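Alcohol dehydrogenase YqhD (Escherichia coli, PDB 4QGS) reduces a broad range of short-chain aldehydes to primary alcohols with NADPH, using one zinc ion per subunit and working as a homodimer. Local coordinates at residues D59-L62 against D63-G67; S362-P365 against A366-K370. One frame throughout, in Å; residues are numbered along the deposited sequence.

How the contacts relate
Both contacts are local, made along a single helix, and they mark opposite helix ends. Contact 1 is the C-terminal end of helix 57-64, in the part of the chain that carries the parallel sheet. Contact 2 is the N-terminal end of helix 364-373, in the all-helical C-terminal part. Their centres are about 49 Å apart, on opposite sides of the chain's centre. Each is partly buried. Val-61, Leu-65, Ile-364 and Leu-367 are buried; the aspartates, Pro-365 and Lys-369 are exposed. Water meets a carbonyl oxygen and a carboxylate in contact 1. In contact 2 it bridges a carbonyl oxygen and a backbone N-H. Contact 1 packs on strands, contact 2 on helices.

Contact 1 (D59-L62 against D63-G67); sequences DQVL and DALKG
The backbone N of Asp-63 donates to Asp-59 O at 2.9 Å, and Ala-64 N donates to Gln-60 O at the same distance. These are ordinary alpha-helical bonds. Both are fairly straight, and in each the donor is tilted about 30° from the carbonyl plane. Gln-60 O has a second partner. A water donates to it at 3.0 Å and also donates to Asp-63 OD1 at 2.9 Å. The Asp-63 carboxylate is thus tied through water to the carbonyl three residues earlier. Its CG lies anti to the backbone N (chi1 171°), which brings OD1 to the side where that water sits.

The helix then runs out. Leu-65 N is shared between two carbonyls: it reaches Val-61 O at 3.1 Å with a bent angle of 135°, and Leu-62 O in a weaker bond. Leu-65 is the first residue to leave helical backbone angles. Two residues on, Gly-67 has a positive phi.

Side-chain packing across this last turn is light. Leu-65 CG rests on Val-61 O at 3.4 Å, and its CD1 comes to 4.3 Å from Val-61 CG1. Ala-64 CB sits over the carbonyl oxygens of Gln-60 and Val-61.

Gln-60 OE1 is hydrogen-bonded to Tyr-190, an NADP(+)-binding residue. Arg-34 NH2 is hydrogen-bonded to the carbonyl oxygens of Ala-64, the last helical residue, and Lys-66, just past it. Val-61, Leu-62 and Leu-65 form the inner face, which packs on strands 42-46, 69-73 and 99-104 of the parallel sheet.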
loop_
_atom_site.group_PDB
_atom_site.type_symbol
_atom_site.label_atom_id
_atom_site.label_comp_id
_atom_site.label_asym_id
_atom_site.label_seq_id
_atom_site.Cartn_x
_atom_site.Cartn_y
_atom_site.Cartn_z
ATOM N N ASP A 59 22.755 5.009 -7.813
ATOM C CA ASP A 59 23.811 5.856 -8.367
ATOM C C ASP A 59 23.312 7.273 -8.670
ATOM O O ASP A 59 24.056 8.248 -8.505
ATOM C CB ASP A 59 24.405 5.230 -9.633
ATOM C CG ASP A 59 25.294 4.029 -9.336
ATOM O OD1 ASP A 59 25.834 3.924 -8.212
ATOM O OD2 ASP A 59 25.467 3.193 -10.243
ATOM N N GLN A 60 22.057 7.399 -9.104
ATOM C CA GLN A 60 21.497 8.730 -9.362
ATOM C C GLN A 60 21.316 9.495 -8.065
ATOM O O GLN A 60 21.533 10.703 -8.029
ATOM C CB GLN A 60 20.161 8.660 -10.114
ATOM C CG GLN A 60 20.282 8.259 -11.580
ATOM C CD GLN A 60 18.986 8.428 -12.359
ATOM O OE1 GLN A 60 18.086 9.157 -11.944
ATOM N NE2 GLN A 60 18.889 7.748 -13.496
ATOM N N VAL A 61 20.918 8.796 -7.005
ATOM C CA VAL A 61 20.797 9.435 -5.702
ATOM C C VAL A 61 22.172 9.890 -5.208
ATOM O O VAL A 61 22.337 11.026 -4.762
ATOM C CB VAL A 61 20.140 8.496 -4.669
ATOM C CG1 VAL A 61 20.103 9.160 -3.299
ATOM C CG2 VAL A 61 18.732 8.137 -5.130
ATOM N N LEU A 62 23.160 9.009 -5.310
ATOM C CA LEU A 62 24.518 9.338 -4.884
ATOM C C LEU A 62 25.061 10.527 -5.673
ATOM O O LEU A 62 25.658 11.441 -5.091
ATOM C CB LEU A 62 25.435 8.120 -5.028
ATOM C CG LEU A 62 25.090 6.980 -4.069
ATOM C CD1 LEU A 62 25.910 5.742 -4.383
ATOM C CD2 LEU A 62 25.292 7.402 -2.613
ATOM N N ASP A 63 24.825 10.543 -6.981
ATOM C CA ASP A 63 25.251 11.680 -7.807
ATOM C C ASP A 63 24.550 12.980 -7.419
ATOM O O ASP A 63 25.177 14.039 -7.372
ATOM C CB ASP A 63 25.013 11.400 -9.293
ATOM C CG ASP A 63 25.229 12.632 -10.156
ATOM O OD1 ASP A 63 24.250 13.365 -10.422
ATOM O OD2 ASP A 63 26.384 12.882 -10.553
ATOM N N ALA A 64 23.251 12.907 -7.137
ATOM C CA ALA A 64 22.501 14.100 -6.762
ATOM C C ALA A 64 23.049 14.722 -5.484
ATOM O O ALA A 64 22.976 15.942 -5.299
ATOM C CB ALA A 64 21.020 13.770 -6.588
ATOM N N LEU A 65 23.599 13.879 -4.614
ATOM C CA LEU A 65 24.068 14.314 -3.302
ATOM C C LEU A 65 25.587 14.431 -3.222
ATOM O O LEU A 65 26.153 14.529 -2.132
ATOM C CB LEU A 65 23.593 13.338 -2.230
ATOM C CG LEU A 65 22.078 13.194 -2.132
ATOM C CD1 LEU A 65 21.765 12.299 -0.958
ATOM C CD2 LEU A 65 21.449 14.572 -1.951
ATOM N N LYS A 66 26.242 14.414 -4.373
ATOM C CA LYS A 66 27.696 14.353 -4.398
ATOM C C LYS A 66 28.301 15.553 -3.670
ATOM O O LYS A 66 27.885 16.687 -3.887
ATOM C CB LYS A 66 28.189 14.286 -5.836
ATOM C CG LYS A 66 29.613 13.837 -5.964
ATOM C CD LYS A 66 30.047 13.907 -7.395
ATOM C CE LYS A 66 31.528 14.141 -7.450
ATOM N NZ LYS A 66 32.297 13.024 -6.826
ATOM N N GLY A 67 29.267 15.290 -2.795
ATOM C CA GLY A 67 29.900 16.351 -2.033
ATOM C C GLY A 67 29.332 16.466 -0.632
ATOM O O GLY A 67 29.928 17.078 0.251
HETATM O O HOH W 1 21.483 12.593 -10.348
#

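Contact 2 (S362-P365 against A366-K370); sequences SSIP and ALLKK
Leu-368 lies along Ile-364, one turn earlier, at the N-terminal end of helix 364-373. This is an i to i+4 apolar pair in the all-helical C-terminal part of an iron-containing alcohol dehydrogenase fold. Leu-368 CB sits near the carbonyl oxygens of Ile-364 and Pro-365. Its CG closes on Ile-364 O at 3.3 Å. At the tip, CD1 lies 3.6 Å from Ile-364 O and 3.8 Å from Ile-364 CG2. CG of Leu-368 is anti to its own carbonyl carbon (chi1 -63°), and this slants the side chain back toward the helix start. The two side chains run side by side and point the same way. Beyond the pair, Ile-364 touches Tyr-394 and Glu-395 of helix 387-396, and Leu-368 touches Arg-391 of the same helix.

Leu-367 repeats the pattern on the neighbouring face. Its CG leans on Ser-363 O, and its CD1 reaches Ser-363 OG at 3.7 Å. That hydroxyl is hydrogen-bonded to His-288, while Leu-367 packs on Leu-284 and Met-287 of helix 276-288. The turn thus packs on two helices, 276-288 and 387-396.

The backbone begins its helical ladder here. Leu-367 N donates to Ser-363 O and Leu-368 N to Ile-364 O, both at 2.9 Å and nearly along the C=O axis. Lys-369 N follows to Pro-365 O, with the donor tilted 26° from the carbonyl plane. The Lys-369 side chain starts over that same oxygen, with CG 3.3 Å from Pro-365 O. Bent at its last torsion (chi4 64°), it leaves NZ nearest to Pro-365 O, with CB the closest atom of the ring. At the start of the helix, a water accepts from Ala-366 N at 3.2 Å and donates to Ser-362 O at 2.8 Å.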
loop_
_atom_site.group_PDB
_atom_site.type_symbol
_atom_site.label_atom_id
_atom_site.label_comp_id
_atom_site.label_asym_id
_atom_site.label_seq_id
_atom_site.Cartn_x
_atom_site.Cartn_y
_atom_site.Cartn_z
ATOM N N SER A 362 -9.727 -26.614 0.782
ATOM C CA SER A 362 -9.593 -27.428 1.974
ATOM C C SER A 362 -8.898 -26.671 3.105
ATOM O O SER A 362 -9.001 -27.064 4.261
ATOM C CB SER A 362 -8.843 -28.732 1.660
ATOM O OG SER A 362 -7.545 -28.481 1.143
ATOM N N SER A 363 -8.218 -25.568 2.790
ATOM C CA SER A 363 -7.554 -24.797 3.839
ATOM C C SER A 363 -8.491 -23.814 4.558
ATOM O O SER A 363 -8.098 -23.152 5.519
ATOM C CB SER A 363 -6.347 -24.038 3.250
ATOM O OG SER A 363 -6.758 -22.995 2.376
ATOM N N ILE A 364 -9.735 -23.704 4.107
ATOM C CA ILE A 364 -10.622 -22.691 4.684
ATOM C C ILE A 364 -10.834 -22.869 6.198
ATOM O O ILE A 364 -10.838 -21.883 6.932
ATOM C CB ILE A 364 -11.960 -22.657 3.926
ATOM C CG1 ILE A 364 -11.693 -22.105 2.522
ATOM C CG2 ILE A 364 -12.984 -21.772 4.653
ATOM C CD1 ILE A 364 -12.868 -22.153 1.571
ATOM N N PRO A 365 -10.964 -24.125 6.691
ATOM C CA PRO A 365 -11.077 -24.200 8.151
ATOM C C PRO A 365 -9.851 -23.629 8.864
ATOM O O PRO A 365 -10.004 -22.965 9.891
ATOM C CB PRO A 365 -11.230 -25.701 8.411
ATOM C CG PRO A 365 -11.917 -26.201 7.186
ATOM C CD PRO A 365 -11.270 -25.416 6.053
ATOM N N ALA A 366 -8.664 -23.858 8.308
ATOM C CA ALA A 366 -7.445 -23.319 8.901
ATOM C C ALA A 366 -7.388 -21.795 8.767
ATOM O O ALA A 366 -6.904 -21.117 9.676
ATOM C CB ALA A 366 -6.226 -23.952 8.269
ATOM N N LEU A 367 -7.881 -21.266 7.649
ATOM C CA LEU A 367 -7.926 -19.810 7.449
ATOM C C LEU A 367 -8.828 -19.136 8.486
ATOM O O LEU A 367 -8.482 -18.092 9.054
ATOM C CB LEU A 367 -8.411 -19.471 6.037
ATOM C CG LEU A 367 -7.462 -19.853 4.902
ATOM C CD1 LEU A 367 -8.157 -19.820 3.531
ATOM C CD2 LEU A 367 -6.206 -18.943 4.900
ATOM N N LEU A 368 -9.984 -19.742 8.734
ATOM C CA LEU A 368 -10.939 -19.186 9.679
ATOM C C LEU A 368 -10.384 -19.220 11.101
ATOM O O LEU A 368 -10.623 -18.297 11.876
ATOM C CB LEU A 368 -12.275 -19.929 9.595
ATOM C CG LEU A 368 -12.966 -19.785 8.236
ATOM C CD1 LEU A 368 -14.104 -20.793 8.097
ATOM C CD2 LEU A 368 -13.464 -18.362 7.981
ATOM N N LYS A 369 -9.632 -20.271 11.429
ATOM C CA LYS A 369 -8.946 -20.340 12.722
ATOM C C LYS A 369 -7.958 -19.180 12.870
ATOM O O LYS A 369 -7.865 -18.567 13.922
ATOM C CB LYS A 369 -8.214 -21.680 12.880
ATOM C CG LYS A 369 -9.149 -22.865 13.099
ATOM C CD LYS A 369 -8.373 -24.147 13.413
ATOM C CE LYS A 369 -9.304 -25.301 13.771
ATOM N NZ LYS A 369 -10.200 -25.718 12.655
ATOM N N LYS A 370 -7.228 -18.881 11.802
ATOM C CA LYS A 370 -6.286 -17.768 11.828
ATOM C C LYS A 370 -6.984 -16.422 11.964
ATOM O O LYS A 370 -6.533 -15.572 12.734
ATOM C CB LYS A 370 -5.413 -17.782 10.577
ATOM C CG LYS A 370 -4.233 -18.745 10.685
ATOM C CD LYS A 370 -3.328 -18.340 11.849
ATOM C CE LYS A 370 -2.147 -19.278 12.005
ATOM N NZ LYS A 370 -1.222 -18.817 13.089
HETATM O O HOH W 2 -8.133 -26.654 6.872
#